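Local coordinates for protein putative Chlorite dismutase TA0507 (Thermoplasma acidophilum, PDB 3DTZ) that is of unknown function but probably binds heme, and may act as an oxidoreductase of the chlorite dismutase type, at residues 22-33 / 75-86. Sequence-based numbering, arbitrary orientation. Where two conformers were deposited one is given.
Sequences TEIYTSVLSYRL and TDSDVIFWYSSR
L29 sets CD1 against the edge of the Y83 ring, in plane, 3.5 Å from Y83 OH, while S27 CB lies over the ring face, 3.7 Å from Y83 CZ. These overlaps lie along an antiparallel pairing of strands 25-33 and 79-85, neighbours in the curled sheet of the chlorite dismutase fold, with axes 4.6 Å apart at 163°. The ladder runs from Y25 with S85 to Y31 with V79 and ends in a classic beta bulge, as Y31 O accepts from both D78 N and V79 N. S27, L29, Y31, F81 and Y83 share one face, where helix 88-102 packs on S27, Y31 and Y83; Y31 CD1 meets the F81 rim 3.8 Å from CE2, the side chains crossing at about a right angle. On the other face, the V28 and I80 side chains lie side by side, V28 CG1 3.7 Å from I80 CG2, and T26 OG1 donates to Y83 O from well above the carbonyl plane while receiving a weak bond from W82 NE1. With OG1 turned away from the backbone N (chi1 -172°), T26 can serve both.

At the two ends of the pairing, one arginine each holds a backbone carbonyl. R86 NE reaches T22 O at 2.9 Å exactly in its guanidinium plane, and I24 CD1 rests over the guanidinium face. R32 bends at chi3 (63°), bringing NH1 2.9 Å from D76 O, while NE pairs with E35. A leucine at R32 would probably leave D76 O and E35 without these partners. D78, salt-bridged to R103 of a second subunit through OD1, accepts L33 N at 2.8 Å on the anti lone pair of OD2.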
loop_
_atom_site.group_PDB
_atom_site.type_symbol
_atom_site.label_atom_id
_atom_site.label_comp_id
_atom_site.label_asym_id
_atom_site.label_seq_id
_atom_site.Cartn_x
_atom_site.Cartn_y
_atom_site.Cartn_z
ATOM N N THR D 22 -0.711 -24.480 28.546
ATOM C CA THR D 22 -1.154 -25.663 27.733
ATOM C C THR D 22 -1.241 -25.352 26.221
ATOM O O THR D 22 -0.872 -26.192 25.414
ATOM C CB THR D 22 -2.476 -26.299 28.270
ATOM O OG1 THR D 22 -2.643 -27.631 27.748
ATOM C CG2 THR D 22 -3.720 -25.450 27.944
ATOM N N GLU D 23 -1.682 -24.150 25.838
ATOM C CA GLU D 23 -1.874 -23.842 24.407
ATOM C C GLU D 23 -0.537 -23.784 23.705
ATOM O O GLU D 23 0.474 -23.482 24.335
ATOM C CB GLU D 23 -2.584 -22.487 24.192
ATOM C CG GLU D 23 -3.935 -22.367 24.833
ATOM C CD GLU D 23 -3.866 -21.791 26.252
ATOM O OE1 GLU D 23 -2.791 -21.815 26.894
ATOM O OE2 GLU D 23 -4.907 -21.282 26.713
ATOM N N ILE D 24 -0.530 -24.017 22.394
ATOM C CA ILE D 24 0.726 -23.985 21.648
ATOM C C ILE D 24 0.692 -22.764 20.724
ATOM O O ILE D 24 -0.242 -22.625 19.930
ATOM C CB ILE D 24 0.958 -25.262 20.812
ATOM C CG1 ILE D 24 0.836 -26.544 21.672
ATOM C CG2 ILE D 24 2.359 -25.182 20.112
ATOM C CD1 ILE D 24 0.866 -27.848 20.876
ATOM N N TYR D 25 1.709 -21.893 20.829
ATOM C CA TYR D 25 1.831 -20.689 19.977
ATOM C C TYR D 25 2.707 -21.003 18.783
ATOM O O TYR D 25 3.561 -21.884 18.842
ATOM C CB TYR D 25 2.504 -19.543 20.740
ATOM C CG TYR D 25 1.698 -19.055 21.918
ATOM C CD1 TYR D 25 0.767 -18.027 21.763
ATOM C CD2 TYR D 25 1.878 -19.613 23.197
ATOM C CE1 TYR D 25 0.010 -17.567 22.862
ATOM C CE2 TYR D 25 1.135 -19.181 24.287
ATOM C CZ TYR D 25 0.204 -18.155 24.115
ATOM O OH TYR D 25 -0.524 -17.709 25.188
ATOM N N THR D 26 2.487 -20.306 17.684
ATOM C CA THR D 26 3.377 -20.455 16.532
ATOM C C THR D 26 3.585 -19.114 15.833
ATOM O O THR D 26 2.726 -18.219 15.899
ATOM C CB THR D 26 2.883 -21.533 15.554
ATOM O OG1 THR D 26 3.888 -21.769 14.556
ATOM C CG2 THR D 26 1.525 -21.124 14.897
ATOM N N SER D 27 4.735 -18.993 15.159
ATOM C CA SER D 27 5.002 -17.803 14.357
ATOM C C SER D 27 5.572 -18.202 13.020
ATOM O O SER D 27 6.314 -19.183 12.924
ATOM C CB SER D 27 5.988 -16.877 15.071
ATOM O OG SER D 27 5.329 -16.112 16.070
ATOM N N VAL D 28 5.214 -17.423 12.003
ATOM C CA VAL D 28 5.849 -17.553 10.702
ATOM C C VAL D 28 6.452 -16.162 10.425
ATOM O O VAL D 28 5.748 -15.162 10.534
ATOM C CB VAL D 28 4.826 -17.918 9.611
ATOM C CG1 VAL D 28 5.518 -17.984 8.250
ATOM C CG2 VAL D 28 4.129 -19.306 9.957
ATOM N N LEU D 29 7.735 -16.131 10.078
ATOM C CA LEU D 29 8.452 -14.880 9.751
ATOM C C LEU D 29 9.064 -15.033 8.367
ATOM O O LEU D 29 9.574 -16.103 8.040
ATOM C CB LEU D 29 9.603 -14.611 10.749
ATOM C CG LEU D 29 9.357 -14.807 12.257
ATOM C CD1 LEU D 29 10.644 -14.471 13.028
ATOM C CD2 LEU D 29 8.162 -13.936 12.721
ATOM N N SER D 30 9.054 -13.970 7.573
ATOM C CA SER D 30 9.799 -14.005 6.312
ATOM C C SER D 30 10.698 -12.770 6.187
ATOM O O SER D 30 10.391 -11.716 6.757
ATOM C CB SER D 30 8.862 -14.167 5.119
ATOM O OG SER D 30 8.034 -13.020 4.946
ATOM N N TYR D 31 11.833 -12.949 5.515
ATOM C CA TYR D 31 12.832 -11.899 5.383
ATOM C C TYR D 31 13.364 -11.863 3.978
ATOM O O TYR D 31 13.447 -12.893 3.301
ATOM C CB TYR D 31 14.013 -12.155 6.341
ATOM C CG TYR D 31 13.694 -11.879 7.786
ATOM C CD1 TYR D 31 13.079 -12.874 8.586
ATOM C CD2 TYR D 31 13.969 -10.644 8.349
ATOM C CE1 TYR D 31 12.745 -12.628 9.924
ATOM C CE2 TYR D 31 13.647 -10.375 9.700
ATOM C CZ TYR D 31 13.047 -11.374 10.467
ATOM O OH TYR D 31 12.734 -11.112 11.766
ATOM N N ARG D 32 13.788 -10.674 3.572
ATOM C CA ARG D 32 14.369 -10.470 2.272
ATOM C C ARG D 32 15.697 -9.772 2.453
ATOM O O ARG D 32 15.771 -8.707 3.094
ATOM C CB ARG D 32 13.455 -9.607 1.423
ATOM C CG ARG D 32 13.904 -9.505 -0.067
ATOM C CD ARG D 32 12.935 -8.665 -0.875
ATOM N NE ARG D 32 12.875 -7.304 -0.423
ATOM C CZ ARG D 32 11.852 -6.825 0.311
ATOM N NH1 ARG D 32 10.760 -7.588 0.627
ATOM N NH2 ARG D 32 11.897 -5.578 0.699
ATOM N N LEU D 33 16.734 -10.366 1.863
ATOM C CA LEU D 33 18.071 -9.755 1.849
ATOM C C LEU D 33 18.053 -8.384 1.166
ATOM O O LEU D 33 17.451 -8.213 0.094
ATOM C CB LEU D 33 19.083 -10.687 1.144
ATOM C CG LEU D 33 19.328 -12.033 1.830
ATOM C CD1 LEU D 33 20.366 -12.794 1.024
ATOM C CD2 LEU D 33 19.857 -11.822 3.269
ATOM N N THR D 75 9.582 -13.579 -4.792
ATOM C CA THR D 75 10.746 -12.678 -4.736
ATOM C C THR D 75 10.747 -11.679 -3.548
ATOM O O THR D 75 11.820 -11.142 -3.186
ATOM C CB THR D 75 10.972 -11.952 -6.064
ATOM O OG1 THR D 75 9.787 -11.217 -6.391
ATOM C CG2 THR D 75 11.290 -12.947 -7.162
ATOM N N ASP D 76 9.590 -11.468 -2.907
ATOM C CA ASP D 76 9.557 -10.535 -1.784
ATOM C C ASP D 76 10.101 -11.125 -0.479
ATOM O O ASP D 76 10.165 -10.429 0.535
ATOM C CB ASP D 76 8.192 -9.859 -1.613
ATOM C CG ASP D 76 7.061 -10.823 -1.301
ATOM O OD1 ASP D 76 7.267 -12.025 -1.113
ATOM O OD2 ASP D 76 5.916 -10.335 -1.202
ATOM N N SER D 77 10.536 -12.385 -0.539
ATOM C CA SER D 77 11.259 -13.052 0.580
ATOM C C SER D 77 12.344 -13.982 0.067
ATOM O O SER D 77 12.178 -14.617 -0.980
ATOM C CB SER D 77 10.290 -13.911 1.418
ATOM O OG SER D 77 9.336 -13.042 2.036
ATOM N N ASP D 78 13.440 -14.076 0.814
ATOM C CA ASP D 78 14.471 -15.064 0.526
ATOM C C ASP D 78 14.404 -16.242 1.460
ATOM O O ASP D 78 14.920 -17.319 1.142
ATOM C CB ASP D 78 15.868 -14.440 0.593
ATOM C CG ASP D 78 16.068 -13.375 -0.488
ATOM O OD1 ASP D 78 16.098 -13.739 -1.693
ATOM O OD2 ASP D 78 16.183 -12.177 -0.147
ATOM N N VAL D 79 13.837 -16.030 2.647
ATOM C CA VAL D 79 13.792 -17.103 3.635
ATOM C C VAL D 79 12.512 -16.985 4.448
ATOM O O VAL D 79 12.034 -15.857 4.692
ATOM C CB VAL D 79 15.054 -17.087 4.554
ATOM C CG1 VAL D 79 15.163 -15.748 5.294
ATOM C CG2 VAL D 79 15.038 -18.243 5.540
ATOM N N ILE D 80 11.982 -18.132 4.876
ATOM C CA ILE D 80 10.808 -18.186 5.767
ATOM C C ILE D 80 11.199 -19.049 6.956
ATOM O O ILE D 80 11.837 -20.082 6.778
ATOM C CB ILE D 80 9.602 -18.853 5.061
ATOM C CG1 ILE D 80 9.256 -18.107 3.766
ATOM C CG2 ILE D 80 8.358 -18.923 6.015
ATOM C CD1 ILE D 80 8.526 -19.008 2.678
ATOM N N PHE D 81 10.841 -18.592 8.157
ATOM C CA PHE D 81 11.069 -19.304 9.411
ATOM C C PHE D 81 9.713 -19.700 9.999
ATOM O O PHE D 81 8.782 -18.903 10.010
ATOM C CB PHE D 81 11.763 -18.351 10.424
ATOM C CG PHE D 81 13.147 -17.920 10.005
ATOM C CD1 PHE D 81 14.207 -18.840 10.035
ATOM C CD2 PHE D 81 13.395 -16.617 9.563
ATOM C CE1 PHE D 81 15.500 -18.468 9.641
ATOM C CE2 PHE D 81 14.695 -16.232 9.150
ATOM C CZ PHE D 81 15.747 -17.161 9.216
ATOM N N TRP D 82 9.618 -20.906 10.533
ATOM C CA TRP D 82 8.418 -21.349 11.236
ATOM C C TRP D 82 8.854 -21.993 12.565
ATOM O O TRP D 82 9.708 -22.854 12.568
ATOM C CB TRP D 82 7.671 -22.366 10.377
ATOM C CG TRP D 82 6.499 -23.043 11.028
ATOM C CD1 TRP D 82 5.608 -22.492 11.940
ATOM C CD2 TRP D 82 6.073 -24.394 10.807
ATOM N NE1 TRP D 82 4.664 -23.445 12.303
ATOM C CE2 TRP D 82 4.915 -24.609 11.613
ATOM C CE3 TRP D 82 6.546 -25.448 9.988
ATOM C CZ2 TRP D 82 4.212 -25.837 11.619
ATOM C CZ3 TRP D 82 5.852 -26.679 9.996
ATOM C CH2 TRP D 82 4.707 -26.872 10.838
ATOM N N TYR D 83 8.271 -21.573 13.685
ATOM C CA TYR D 83 8.601 -22.231 14.974
ATOM C C TYR D 83 7.402 -22.169 15.912
ATOM O O TYR D 83 6.518 -21.300 15.731
ATOM C CB TYR D 83 9.821 -21.577 15.653
ATOM C CG TYR D 83 9.728 -20.085 15.794
ATOM C CD1 TYR D 83 9.128 -19.498 16.912
ATOM C CD2 TYR D 83 10.183 -19.249 14.763
ATOM C CE1 TYR D 83 9.035 -18.083 17.011
ATOM C CE2 TYR D 83 10.096 -17.882 14.853
ATOM C CZ TYR D 83 9.528 -17.306 15.969
ATOM O OH TYR D 83 9.436 -15.935 15.999
ATOM N N SER D 84 7.414 -23.036 16.925
ATOM C CA SER D 84 6.272 -23.198 17.843
ATOM C C SER D 84 6.752 -23.449 19.273
ATOM O O SER D 84 7.801 -24.041 19.465
ATOM C CB SER D 84 5.373 -24.356 17.392
ATOM O OG SER D 84 5.185 -24.365 15.979
ATOM N N SER D 85 5.959 -23.024 20.259
ATOM C CA SER D 85 6.271 -23.225 21.685
ATOM C C SER D 85 5.018 -22.968 22.516
ATOM O O SER D 85 4.201 -22.153 22.138
ATOM C CB SER D 85 7.326 -22.217 22.167
ATOM O OG SER D 85 7.646 -22.427 23.562
ATOM N N ARG D 86 4.887 -23.656 23.650
ATOM C CA ARG D 86 3.828 -23.334 24.603
ATOM C C ARG D 86 4.163 -22.082 25.401
ATOM O O ARG D 86 3.284 -21.521 26.053
ATOM C CB ARG D 86 3.552 -24.513 25.552
ATOM C CG ARG D 86 2.879 -25.681 24.855
ATOM C CD ARG D 86 2.356 -26.734 25.821
ATOM N NE ARG D 86 1.548 -27.703 25.080
ATOM C CZ ARG D 86 2.010 -28.816 24.510
ATOM N NH1 ARG D 86 3.296 -29.157 24.608
ATOM N NH2 ARG D 86 1.167 -29.611 23.845
HETATM O O HOH W 1 0.830 -22.188 26.801
HETATM O O HOH W 2 -1.715 -28.579 24.147
HETATM O O HOH W 3 7.458 -15.083 17.767
HETATM O O HOH W 4 16.925 -10.283 -1.787
#